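Local coordinates for protein putative oxidoreductase (Mycobacterium avium, PDB 3QHA) that probably catalyses NAD(P)-dependent oxidation of a hydroxy acid, like the related 3-hydroxyisobutyrate and 6-phosphogluconate dehydrogenases, at residues B[40-44]-B[59-65]; B[84-88]-B[113-117]. All blocks are in the same frame, centred on the assembly; numbering follows the deposited sequence.

Contact 1: B[40-44]-B[59-65]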
loop_
_atom_site.group_PDB
_atom_site.type_symbol
_atom_site.label_atom_id
_atom_site.label_comp_id
_atom_site.label_asym_id
_atom_site.label_seq_id
_atom_site.Cartn_x
_atom_site.Cartn_y
_atom_site.Cartn_z
ATOM N N GLY B 40 -14.469 -2.290 32.194
ATOM C CA GLY B 40 -15.652 -1.577 31.717
ATOM C C GLY B 40 -15.271 -0.202 31.198
ATOM O O GLY B 40 -14.160 0.277 31.453
ATOM N N VAL B 41 -16.187 0.435 30.472
ATOM C CA VAL B 41 -15.948 1.780 29.952
ATOM C C VAL B 41 -17.125 2.709 30.243
ATOM O O VAL B 41 -18.285 2.298 30.192
ATOM C CB VAL B 41 -15.653 1.758 28.434
ATOM C CG1 VAL B 41 -16.857 1.240 27.652
ATOM C CG2 VAL B 41 -15.237 3.142 27.950
ATOM N N THR B 42 -16.801 3.959 30.568
ATOM C CA THR B 42 -17.783 5.016 30.778
ATOM C C THR B 42 -17.608 6.028 29.656
ATOM O O THR B 42 -16.504 6.516 29.424
ATOM C CB THR B 42 -17.577 5.715 32.134
ATOM O OG1 THR B 42 -17.760 4.768 33.193
ATOM C CG2 THR B 42 -18.558 6.863 32.311
ATOM N N VAL B 43 -18.696 6.344 28.962
ATOM C CA VAL B 43 -18.604 7.143 27.749
ATOM C C VAL B 43 -19.344 8.459 27.870
ATOM O O VAL B 43 -20.295 8.587 28.646
ATOM C CB VAL B 43 -19.155 6.380 26.522
ATOM C CG1 VAL B 43 -18.347 5.115 26.279
ATOM C CG2 VAL B 43 -20.631 6.056 26.700
ATOM N N TYR B 44 -18.892 9.436 27.092
ATOM C CA TYR B 44 -19.610 10.688 26.950
ATOM C C TYR B 44 -19.461 11.276 25.550
ATOM O O TYR B 44 -18.368 11.318 24.986
ATOM C CB TYR B 44 -19.154 11.718 27.979
ATOM C CG TYR B 44 -19.855 13.037 27.780
ATOM C CD1 TYR B 44 -21.126 13.256 28.302
ATOM C CD2 TYR B 44 -19.270 14.050 27.028
ATOM C CE1 TYR B 44 -21.784 14.460 28.101
ATOM C CE2 TYR B 44 -19.918 15.252 26.822
ATOM C CZ TYR B 44 -21.173 15.453 27.359
ATOM O OH TYR B 44 -21.817 16.650 27.155
ATOM N N ALA B 59 -21.892 -0.086 27.802
ATOM C CA ALA B 59 -21.078 1.001 28.341
ATOM C C ALA B 59 -21.885 1.784 29.372
ATOM O O ALA B 59 -23.111 1.855 29.281
ATOM C CB ALA B 59 -20.619 1.922 27.221
ATOM N N THR B 60 -21.202 2.356 30.358
ATOM C CA THR B 60 -21.842 3.285 31.287
ATOM C C THR B 60 -21.853 4.663 30.639
ATOM O O THR B 60 -20.887 5.053 29.983
ATOM C CB THR B 60 -21.109 3.355 32.641
ATOM O OG1 THR B 60 -20.969 2.037 33.183
ATOM C CG2 THR B 60 -21.879 4.229 33.626
ATOM N N LEU B 61 -22.951 5.392 30.814
ATOM C CA LEU B 61 -23.116 6.695 30.181
ATOM C C LEU B 61 -22.884 7.812 31.183
ATOM O O LEU B 61 -23.614 7.937 32.167
ATOM C CB LEU B 61 -24.515 6.823 29.572
ATOM C CG LEU B 61 -24.896 5.793 28.505
ATOM C CD1 LEU B 61 -26.199 6.190 27.835
ATOM C CD2 LEU B 61 -23.794 5.624 27.470
ATOM N N ALA B 62 -21.857 8.620 30.929
ATOM C CA ALA B 62 -21.558 9.771 31.773
ATOM C C ALA B 62 -22.539 10.901 31.488
ATOM O O ALA B 62 -23.112 10.984 30.400
ATOM C CB ALA B 62 -20.127 10.242 31.550
ATOM N N ASP B 63 -22.726 11.761 32.482
ATOM C CA ASP B 63 -23.605 12.920 32.364
ATOM C C ASP B 63 -22.848 14.120 31.800
ATOM O O ASP B 63 -23.458 15.070 31.304
ATOM C CB ASP B 63 -24.185 13.279 33.737
ATOM C CG ASP B 63 -25.138 12.219 34.271
ATOM O OD1 ASP B 63 -25.894 11.628 33.468
ATOM O OD2 ASP B 63 -25.144 11.986 35.500
ATOM N N SER B 64 -21.521 14.068 31.878
ATOM C CA SER B 64 -20.676 15.196 31.505
ATOM C C SER B 64 -19.222 14.759 31.366
ATOM O O SER B 64 -18.856 13.653 31.771
ATOM C CB SER B 64 -20.773 16.298 32.568
ATOM O OG SER B 64 -20.317 15.837 33.829
ATOM N N VAL B 65 -18.398 15.632 30.795
ATOM C CA VAL B 65 -16.955 15.397 30.728
ATOM C C VAL B 65 -16.356 15.309 32.136
ATOM O O VAL B 65 -15.448 14.512 32.385
ATOM C CB VAL B 65 -16.239 16.505 29.927
ATOM C CG1 VAL B 65 -14.725 16.336 30.002
ATOM C CG2 VAL B 65 -16.704 16.501 28.475
#

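Contact 2: B[84-88]-B[113-117]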
loop_
_atom_site.group_PDB
_atom_site.type_symbol
_atom_site.label_atom_id
_atom_site.label_comp_id
_atom_site.label_asym_id
_atom_site.label_seq_id
_atom_site.Cartn_x
_atom_site.Cartn_y
_atom_site.Cartn_z
ATOM N N VAL B 84 -9.503 19.304 21.876
ATOM C CA VAL B 84 -8.694 18.466 22.763
ATOM C C VAL B 84 -8.260 19.272 23.986
ATOM O O VAL B 84 -8.431 18.826 25.120
ATOM C CB VAL B 84 -7.447 17.882 22.055
ATOM C CG1 VAL B 84 -6.506 17.238 23.069
ATOM C CG2 VAL B 84 -7.862 16.868 20.994
ATOM N N ARG B 85 -7.716 20.463 23.744
ATOM C CA ARG B 85 -7.307 21.362 24.824
ATOM C C ARG B 85 -8.441 21.640 25.814
ATOM O O ARG B 85 -8.216 21.660 27.024
ATOM C CB ARG B 85 -6.758 22.678 24.256
ATOM C CG ARG B 85 -5.358 22.543 23.677
ATOM C CD ARG B 85 -4.965 23.727 22.810
ATOM N NE ARG B 85 -3.696 23.480 22.125
ATOM C CZ ARG B 85 -2.487 23.635 22.667
ATOM N NH1 ARG B 85 -2.345 24.052 23.923
ATOM N NH2 ARG B 85 -1.405 23.374 21.941
ATOM N N GLU B 86 -9.656 21.835 25.304
ATOM C CA GLU B 86 -10.802 22.129 26.165
ATOM C C GLU B 86 -11.229 20.944 27.032
ATOM O O GLU B 86 -11.454 21.108 28.229
ATOM C CB GLU B 86 -11.999 22.618 25.348
ATOM C CG GLU B 86 -13.196 22.990 26.221
ATOM C CD GLU B 86 -14.142 23.955 25.541
ATOM O OE1 GLU B 86 -14.402 25.039 26.112
ATOM O OE2 GLU B 86 -14.619 23.627 24.434
ATOM N N VAL B 87 -11.358 19.765 26.428
ATOM C CA VAL B 87 -11.779 18.574 27.167
ATOM C C VAL B 87 -10.798 18.250 28.296
ATOM O O VAL B 87 -11.217 18.008 29.429
ATOM C CB VAL B 87 -11.948 17.344 26.241
ATOM C CG1 VAL B 87 -12.168 16.074 27.055
ATOM C CG2 VAL B 87 -13.105 17.563 25.270
ATOM N N VAL B 88 -9.499 18.270 27.999
ATOM C CA VAL B 88 -8.488 17.972 29.019
ATOM C C VAL B 88 -8.486 19.058 30.097
ATOM O O VAL B 88 -8.307 18.762 31.277
ATOM C CB VAL B 88 -7.052 17.790 28.436
ATOM C CG1 VAL B 88 -7.074 16.923 27.179
ATOM C CG2 VAL B 88 -6.387 19.137 28.156
ATOM N N VAL B 113 3.075 17.866 24.277
ATOM C CA VAL B 113 4.102 18.334 25.210
ATOM C C VAL B 113 3.554 19.399 26.163
ATOM O O VAL B 113 3.795 19.339 27.371
ATOM C CB VAL B 113 5.327 18.908 24.457
ATOM C CG1 VAL B 113 6.337 19.497 25.435
ATOM C CG2 VAL B 113 5.983 17.832 23.600
ATOM N N GLU B 114 2.818 20.366 25.616
ATOM C CA GLU B 114 2.255 21.467 26.408
ATOM C C GLU B 114 1.318 20.985 27.507
ATOM O O GLU B 114 1.467 21.367 28.670
ATOM C CB GLU B 114 1.493 22.445 25.516
ATOM C CG GLU B 114 2.369 23.420 24.766
ATOM C CD GLU B 114 1.557 24.453 24.009
ATOM O OE1 GLU B 114 1.724 24.552 22.774
ATOM O OE2 GLU B 114 0.744 25.160 24.647
ATOM N N LEU B 115 0.344 20.162 27.129
ATOM C CA LEU B 115 -0.632 19.645 28.083
ATOM C C LEU B 115 0.054 18.771 29.135
ATOM O O LEU B 115 -0.340 18.776 30.300
ATOM C CB LEU B 115 -1.744 18.873 27.365
ATOM C CG LEU B 115 -2.620 19.698 26.411
ATOM C CD1 LEU B 115 -3.529 18.791 25.595
ATOM C CD2 LEU B 115 -3.441 20.736 27.172
ATOM N N ALA B 116 1.088 18.039 28.726
ATOM C CA ALA B 116 1.892 17.251 29.663
ATOM C C ALA B 116 2.527 18.144 30.729
ATOM O O ALA B 116 2.472 17.831 31.919
ATOM C CB ALA B 116 2.965 16.467 28.921
ATOM N N ARG B 117 3.116 19.257 30.294
ATOM C CA ARG B 117 3.713 20.234 31.210
ATOM C C ARG B 117 2.649 20.951 32.043
ATOM O O ARG B 117 2.837 21.162 33.242
ATOM C CB ARG B 117 4.546 21.259 30.434
#

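Contact 1: B[40-44]-B[59-65]
Val43 lies at the apolar centre of this parallel strand pair, the outer edge of a Rossmann-type sheet: strand 41-44, helix 48-55 and strand 60-61 form a beta-alpha-beta unit. Val43 CG2 meets Leu61 CD2 at 3.3 Å, and Val43 CG1 lies 4.0 Å from Ala59 CB, which also touches Val41 CG1 at 3.8 Å. Leu54 and Met51 of helix 48-55 cover this face. Thr42 and Thr60 point to the other face, with their CA atoms 4.4 Å apart. The backbone ladder is parallel: Thr60 N donates to Val41 O (2.9 Å), Val43 N to Thr60 O (2.7 Å) and Ala62 N to Val43 O (2.8 Å), all with N-H...O angles of 158-164°. Strand 41-44 bonds to strand 18-21 on its other side. Beyond Ala62 the chain passes over one face of the Tyr44 ring, whose CE2 is 3.8 Å from Val65 CG2. At the polar edge, Ser64 OG caps Asp67 N, while Ser64 CA makes a CH-pi contact, 4.0 Å from the Tyr44 ring centroid and 28° off its normal.

Contact 2: B[84-88]-B[113-117]
This is a side-by-side contact between two nearly parallel helices on one face of the Rossmann-type sheet, bridging helix 81-92 and helix 109-119, which precede and follow strand 100-103. Over the short segments the axes run in the same direction, crossing at -16°, and approach to 11.5 Å. That spacing keeps the backbones apart, the nearest CA atoms, those of Arg85 and Leu115, being 7.6 Å from each other, so side chains make the contact and bury 227 Å² in all. Leu115 fills the gap: its CD2 reaches Val88 CG2 at 3.5 Å and its CD1 lies 4.2 Å from Val84 CG1. Beneath them, Val84 and Leu115 both rest on Ile103 of strand 100-103, and Val88 packs on Ile76 of the neighbouring strand 73-76. Away from the sheet, Arg85 extends across to Glu114. Arg85 NH1 to Glu114 OE2 and Arg85 NH2 to Glu114 OE1 are both 3.4 Å, a two-pronged salt bridge whose hydrogen bonds are weak despite N-H...O angles of 157° and 158°. Arg85 NH2 also has a weak bond to Thr111 OG1. The chemistry thus implies a join shared between apolar burial against the sheet and a long, weakly hydrogen-bonded salt bridge on its outer side.

Overall arrangement
Both contacts belong to the N-terminal nucleotide-binding-type domain, but they join different elements of it. Contact 1 pairs strands at the sheet's edge within this chain and is only partly buried; contact 2 joins helices above its middle strands and is mostly buried, apart from its charged pair, Arg85 and Glu114. Their chemistry follows: three backbone hydrogen bonds hold contact 1 over 452 Å² of buried surface, whereas contact 2 has no backbone bond between its segments and relies on aliphatic side chains and a salt bridge across about half that area (227 Å²). Although their centres lie 21 Å apart, they meet where Val65 CG1 packs 3.9 Å from Val87 CG1, linking the end of segment 59-65 to helix 81-92.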